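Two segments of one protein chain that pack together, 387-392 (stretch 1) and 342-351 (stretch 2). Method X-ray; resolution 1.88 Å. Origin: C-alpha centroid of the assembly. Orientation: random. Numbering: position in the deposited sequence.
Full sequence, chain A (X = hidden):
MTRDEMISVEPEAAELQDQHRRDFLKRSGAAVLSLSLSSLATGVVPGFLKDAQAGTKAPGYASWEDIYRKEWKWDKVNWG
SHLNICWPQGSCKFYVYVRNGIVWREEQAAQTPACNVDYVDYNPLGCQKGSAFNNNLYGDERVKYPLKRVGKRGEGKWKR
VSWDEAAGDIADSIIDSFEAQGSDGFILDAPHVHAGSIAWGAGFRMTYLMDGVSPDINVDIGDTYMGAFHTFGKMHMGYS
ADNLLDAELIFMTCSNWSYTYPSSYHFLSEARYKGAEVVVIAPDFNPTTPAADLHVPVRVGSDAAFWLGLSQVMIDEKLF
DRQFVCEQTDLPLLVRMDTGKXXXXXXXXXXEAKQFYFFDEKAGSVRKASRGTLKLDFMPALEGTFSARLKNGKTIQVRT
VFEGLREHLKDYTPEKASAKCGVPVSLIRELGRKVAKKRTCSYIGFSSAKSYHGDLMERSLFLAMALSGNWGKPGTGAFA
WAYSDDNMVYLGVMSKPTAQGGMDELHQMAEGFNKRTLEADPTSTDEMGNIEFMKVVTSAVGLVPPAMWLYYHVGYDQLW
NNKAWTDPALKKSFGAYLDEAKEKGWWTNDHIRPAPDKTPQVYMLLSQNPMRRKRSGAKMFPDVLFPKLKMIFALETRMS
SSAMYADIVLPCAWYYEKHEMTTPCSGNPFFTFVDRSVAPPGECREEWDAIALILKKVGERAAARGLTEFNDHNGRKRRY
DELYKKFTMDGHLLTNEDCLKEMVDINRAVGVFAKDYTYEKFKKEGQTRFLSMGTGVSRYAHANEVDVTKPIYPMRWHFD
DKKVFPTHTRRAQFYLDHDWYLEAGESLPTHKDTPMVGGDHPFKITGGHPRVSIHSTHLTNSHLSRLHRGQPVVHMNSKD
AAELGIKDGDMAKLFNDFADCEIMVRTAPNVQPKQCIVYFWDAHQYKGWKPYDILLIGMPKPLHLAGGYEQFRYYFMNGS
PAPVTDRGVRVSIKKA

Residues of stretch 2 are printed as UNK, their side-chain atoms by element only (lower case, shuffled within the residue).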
ATOM      1  N   SER A 387      47.036 -20.187  26.602  1.00 35.35           N
ATOM      2  CA  SER A 387      48.274 -19.878  25.910  1.00 35.67           C
ATOM      3  C   SER A 387      48.521 -20.861  24.775  1.00 35.90           C
ATOM      4  O   SER A 387      48.048 -21.993  24.806  1.00 36.15           O
ATOM      5  CB  SER A 387      49.453 -19.869  26.883  1.00 36.09           C
ATOM      6  OG  SER A 387      49.172 -20.618  28.044  1.00 37.00           O
ATOM      7  N   ALA A 388      49.247 -20.390  23.764  1.00 35.76           N
ATOM      8  CA  ALA A 388      49.695 -21.215  22.650  1.00 35.27           C
ATOM      9  C   ALA A 388      51.154 -20.876  22.338  1.00 34.80           C
ATOM     10  O   ALA A 388      51.529 -19.705  22.363  1.00 34.21           O
ATOM     11  CB  ALA A 388      48.821 -20.963  21.440  1.00 34.68           C
ATOM     12  N   ARG A 389      51.971 -21.896  22.072  1.00 34.89           N
ATOM     13  CA  ARG A 389      53.324 -21.695  21.555  1.00 34.92           C
ATOM     14  C   ARG A 389      53.290 -21.594  20.045  1.00 34.10           C
ATOM     15  O   ARG A 389      52.810 -22.498  19.371  1.00 33.95           O
ATOM     16  CB  ARG A 389      54.254 -22.854  21.933  1.00 35.36           C
ATOM     17  CG  ARG A 389      54.989 -22.636  23.215  1.00 37.04           C
ATOM     18  CD  ARG A 389      55.735 -23.895  23.696  1.00 37.16           C
ATOM     19  NE  ARG A 389      55.971 -23.827  25.139  1.00 38.91           N
ATOM     20  CZ  ARG A 389      56.463 -24.815  25.893  1.00 40.97           C
ATOM     21  NH1 ARG A 389      56.782 -25.989  25.349  1.00 42.56           N
ATOM     22  NH2 ARG A 389      56.650 -24.628  27.205  1.00 41.45           N
ATOM     23  N   LEU A 390      53.838 -20.515  19.510  1.00 33.51           N
ATOM     24  CA  LEU A 390      53.903 -20.345  18.072  1.00 33.65           C
ATOM     25  C   LEU A 390      55.085 -21.119  17.462  1.00 33.48           C
ATOM     26  O   LEU A 390      55.907 -21.709  18.179  1.00 32.65           O
ATOM     27  CB  LEU A 390      53.961 -18.853  17.732  1.00 33.72           C
ATOM     28  CG  LEU A 390      52.780 -18.050  18.294  1.00 34.21           C
ATOM     29  CD1 LEU A 390      52.783 -16.626  17.779  1.00 34.56           C
ATOM     30  CD2 LEU A 390      51.439 -18.720  17.948  1.00 35.78           C
ATOM     31  N   LYS A 391      55.148 -21.129  16.133  1.00 33.29           N
ATOM     32  CA  LYS A 391      56.217 -21.807  15.422  1.00 33.33           C
ATOM     33  C   LYS A 391      57.565 -21.123  15.691  1.00 33.62           C
ATOM     34  O   LYS A 391      58.622 -21.717  15.499  1.00 33.44           O
ATOM     35  CB  LYS A 391      55.922 -21.916  13.914  1.00 33.11           C
ATOM     36  CG  LYS A 391      55.781 -20.602  13.149  1.00 32.43           C
ATOM     37  CD  LYS A 391      56.048 -20.806  11.657  1.00 32.63           C
ATOM     38  CE  LYS A 391      55.390 -19.744  10.763  1.00 33.11           C
ATOM     39  NZ  LYS A 391      54.976 -18.481  11.444  1.00 33.72           N
ATOM     40  N   ASN A 392      57.495 -19.876  16.157  1.00 33.94           N
ATOM     41  CA  ASN A 392      58.658 -19.139  16.652  1.00 34.31           C
ATOM     42  C   ASN A 392      59.234 -19.673  17.979  1.00 34.25           C
ATOM     43  O   ASN A 392      60.326 -19.277  18.377  1.00 34.07           O
ATOM     44  CB  ASN A 392      58.277 -17.654  16.838  1.00 34.78           C
ATOM     45  CG  ASN A 392      58.718 -16.786  15.672  1.00 35.99           C
ATOM     46  OD1 ASN A 392      59.893 -16.805  15.272  1.00 37.66           O
ATOM     47  ND2 ASN A 392      57.787 -16.011  15.131  1.00 35.83           N
ATOM     48  N   UNK A 342      42.684 -14.257  14.406  1.00 22.91           N
ATOM     49  CA  UNK A 342      42.484 -15.673  14.700  1.00 22.87           C
ATOM     50  C   UNK A 342      43.841 -16.395  14.721  1.00 22.94           C
ATOM     51  O   UNK A 342      44.718 -16.152  13.863  1.00 21.60           O
ATOM     52  c   UNK A 342      39.559 -15.093  12.823  1.00 22.68           C
ATOM     53  c   UNK A 342      41.565 -16.345  13.683  1.00 23.44           C
ATOM     54  c   UNK A 342      37.415 -15.204  13.920  1.00 23.93           C
ATOM     55  c   UNK A 342      37.958 -16.052  14.881  1.00 22.89           C
ATOM     56  c   UNK A 342      40.115 -15.937  13.781  1.00 22.56           C
ATOM     57  c   UNK A 342      39.301 -16.421  14.797  1.00 22.53           C
ATOM     58  c   UNK A 342      38.245 -14.721  12.877  1.00 22.87           C
ATOM     59  N   UNK A 343      44.013 -17.259  15.720  1.00 22.28           N
ATOM     60  CA  UNK A 343      45.168 -18.143  15.772  1.00 22.45           C
ATOM     61  C   UNK A 343      45.091 -19.098  14.592  1.00 22.67           C
ATOM     62  O   UNK A 343      44.070 -19.782  14.430  1.00 22.88           O
ATOM     63  c   UNK A 343      45.163 -18.941  17.068  1.00 22.55           C
ATOM     64  c   UNK A 343      46.323 -19.911  17.260  1.00 21.75           C
ATOM     65  c   UNK A 343      47.621 -19.138  17.223  1.00 22.26           C
ATOM     66  c   UNK A 343      46.132 -20.679  18.571  1.00 22.21           C
ATOM     67  N   UNK A 344      46.149 -19.125  13.775  1.00 22.68           N
ATOM     68  CA  UNK A 344      46.193 -19.968  12.590  1.00 22.50           C
ATOM     69  C   UNK A 344      47.270 -21.031  12.691  1.00 22.72           C
ATOM     70  O   UNK A 344      48.212 -20.931  13.502  1.00 21.75           O
ATOM     71  o   UNK A 344      47.783 -18.878  11.091  1.00 22.71           O
ATOM     72  c   UNK A 344      46.412 -19.145  11.323  1.00 22.40           C
ATOM     73  N   UNK A 345      47.115 -22.069  11.876  1.00 23.22           N
ATOM     74  CA  UNK A 345      48.056 -23.172  11.856  1.00 23.26           C
ATOM     75  C   UNK A 345      49.388 -22.666  11.330  1.00 23.83           C
ATOM     76  O   UNK A 345      50.429 -23.174  11.713  1.00 22.77           O
ATOM     77  c   UNK A 345      47.526 -24.299  11.010  1.00 22.42           C
ATOM     78  N   UNK A 346      49.341 -21.648  10.462  1.00 24.71           N
ATOM     79  CA  UNK A 346      50.550 -20.965   9.988  1.00 25.65           C
ATOM     80  C   UNK A 346      51.352 -20.447  11.176  1.00 25.70           C
ATOM     81  O   UNK A 346      52.544 -20.652  11.256  1.00 26.34           O
ATOM     82  o   UNK A 346      52.247 -17.663   6.757  1.00 34.64           O
ATOM     83  c   UNK A 346      51.246 -18.100   7.368  1.00 27.75           C
ATOM     84  c   UNK A 346      51.439 -19.336   8.249  1.00 26.39           C
ATOM     85  c   UNK A 346      50.212 -19.792   9.042  1.00 25.45           C
ATOM     86  o   UNK A 346      50.156 -17.547   7.272  1.00 28.18           O
ATOM     87  N   UNK A 347      50.675 -19.756  12.086  1.00 26.51           N
ATOM     88  CA  UNK A 347      51.309 -19.233  13.293  1.00 26.47           C
ATOM     89  C   UNK A 347      51.874 -20.357  14.147  1.00 26.72           C
ATOM     90  O   UNK A 347      52.995 -20.241  14.673  1.00 26.67           O
ATOM     91  o   UNK A 347      48.424 -17.062  13.732  1.00 28.22           O
ATOM     92  c   UNK A 347      49.582 -17.353  13.384  1.00 27.20           C
ATOM     93  o   UNK A 347      50.184 -16.757  12.469  1.00 28.28           O
ATOM     94  c   UNK A 347      50.311 -18.452  14.151  1.00 27.40           C
ATOM     95  N   UNK A 348      51.111 -21.439  14.295  1.00 26.68           N
ATOM     96  CA  UNK A 348      51.451 -22.491  15.274  1.00 27.36           C
ATOM     97  C   UNK A 348      52.487 -23.512  14.789  1.00 27.41           C
ATOM     98  O   UNK A 348      53.425 -23.829  15.523  1.00 27.88           O
ATOM     99  c   UNK A 348      49.141 -22.245  16.312  1.00 27.25           C
ATOM    100  c   UNK A 348      50.179 -23.238  15.777  1.00 27.27           C
ATOM    101  c   UNK A 348      50.553 -24.278  16.843  1.00 27.06           C
ATOM    102  N   UNK A 349      52.308 -24.047  13.575  1.00 28.00           N
ATOM    103  CA  UNK A 349      53.242 -25.054  13.021  1.00 28.47           C
ATOM    104  C   UNK A 349      53.576 -24.883  11.532  1.00 28.25           C
ATOM    105  O   UNK A 349      54.060 -25.807  10.889  1.00 27.75           O
ATOM    106  o   UNK A 349      50.618 -27.547  13.355  1.00 33.67           O
ATOM    107  c   UNK A 349      52.719 -26.472  13.293  1.00 29.01           C
ATOM    108  o   UNK A 349      50.912 -26.068  11.769  1.00 34.88           O
ATOM    109  c   UNK A 349      51.323 -26.704  12.765  1.00 30.24           C
ATOM    110  N   UNK A 350      53.327 -23.700  10.989  1.00 28.44           N
ATOM    111  CA  UNK A 350      53.581 -23.437   9.576  1.00 28.34           C
ATOM    112  C   UNK A 350      52.622 -24.111   8.619  1.00 28.41           C
ATOM    113  O   UNK A 350      52.982 -24.362   7.484  1.00 28.56           O
ATOM    114  N   UNK A 351      51.395 -24.384   9.063  1.00 28.08           N
ATOM    115  CA  UNK A 351      50.356 -24.904   8.187  1.00 27.87           C
ATOM    116  C   UNK A 351      49.530 -23.801   7.533  1.00 27.74           C
ATOM    117  O   UNK A 351      50.005 -22.690   7.270  1.00 26.97           O
TER
HETATM  118  O   HOH W   1      52.791 -16.712  11.438  1.00 53.71           O

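Position 342 carries seven side-chain carbons, one followed by a ring of six, and no polar atom. It is buried Phe 342, out of reach of stretch 1.

Position 343 has four carbons forked at the second. Its CA-to-CB bond points toward stretch 1, and the two branch tips lie 3.9 Å from Ala 388 CB and from Leu 390 CD2. This is Leu 343, whose CD2 meets the alanine and CD1 the leucine; a forked apolar chain suits a buried place, its two tips each meeting an apolar neighbour.

Position 344 has one carbon and one oxygen, just before a helix. The oxygen accepts from the backbone N of position 347 at 3.2 Å, a capping bond. This is Ser 344, short enough to bring OG back to a free helix NH.

Position 345 has a single carbon, buried and far from stretch 1: Ala 345, small and apolar.

Position 346 has three carbons, the third bearing two oxygens. The chain is extended, exposed and directed away at CB, as suits the charged Glu 346. Its backbone serves the contact instead: Glu 346 O lies 3.0 Å from Lys 391 CE.

Position 347 has two carbons, the second bearing two oxygens. One oxygen accepts from Ser 344 N at 3.1 Å, while CB lies 4.0 Å from Leu 390 CD2. This is Asp 347; its OD2 reciprocates the serine cap, and OD1 accepts a hydrogen bond from a water at 2.8 Å.

Position 348 has one carbon carrying two more. One of these lies 3.8 Å from Arg 389 O, although CB points away. It is Val 348, a compact apolar residue covered in part by stretch 1.

Position 349 again has two carbons and two terminal oxygens, one of which accepts a weak bond from the N of position 351 at 3.2 Å. This is Asp 349, charged and exposed.

Position 350 has no side-chain atoms and a phi of 72°, which favours glycine: Gly 350, the first residue to leave helical geometry.

Position 351 is also bare. A CB here would crowd Asp 349 OD1 at 3.2 Å, so Gly 351 fits.

The contact combines an apolar patch with a polar anchor. Leu 343 packs against Ala 388 and Leu 390, while Lys 391 N donates to Asp 347 O at 2.7 Å, nearly straight at 165°, fastening the loop after the strand to the helix. The same water that donates to Asp 347 OD1 accepts from Lys 391 NZ at 2.8 Å.

Stretch 2 342-351: FLSAEDVDGG
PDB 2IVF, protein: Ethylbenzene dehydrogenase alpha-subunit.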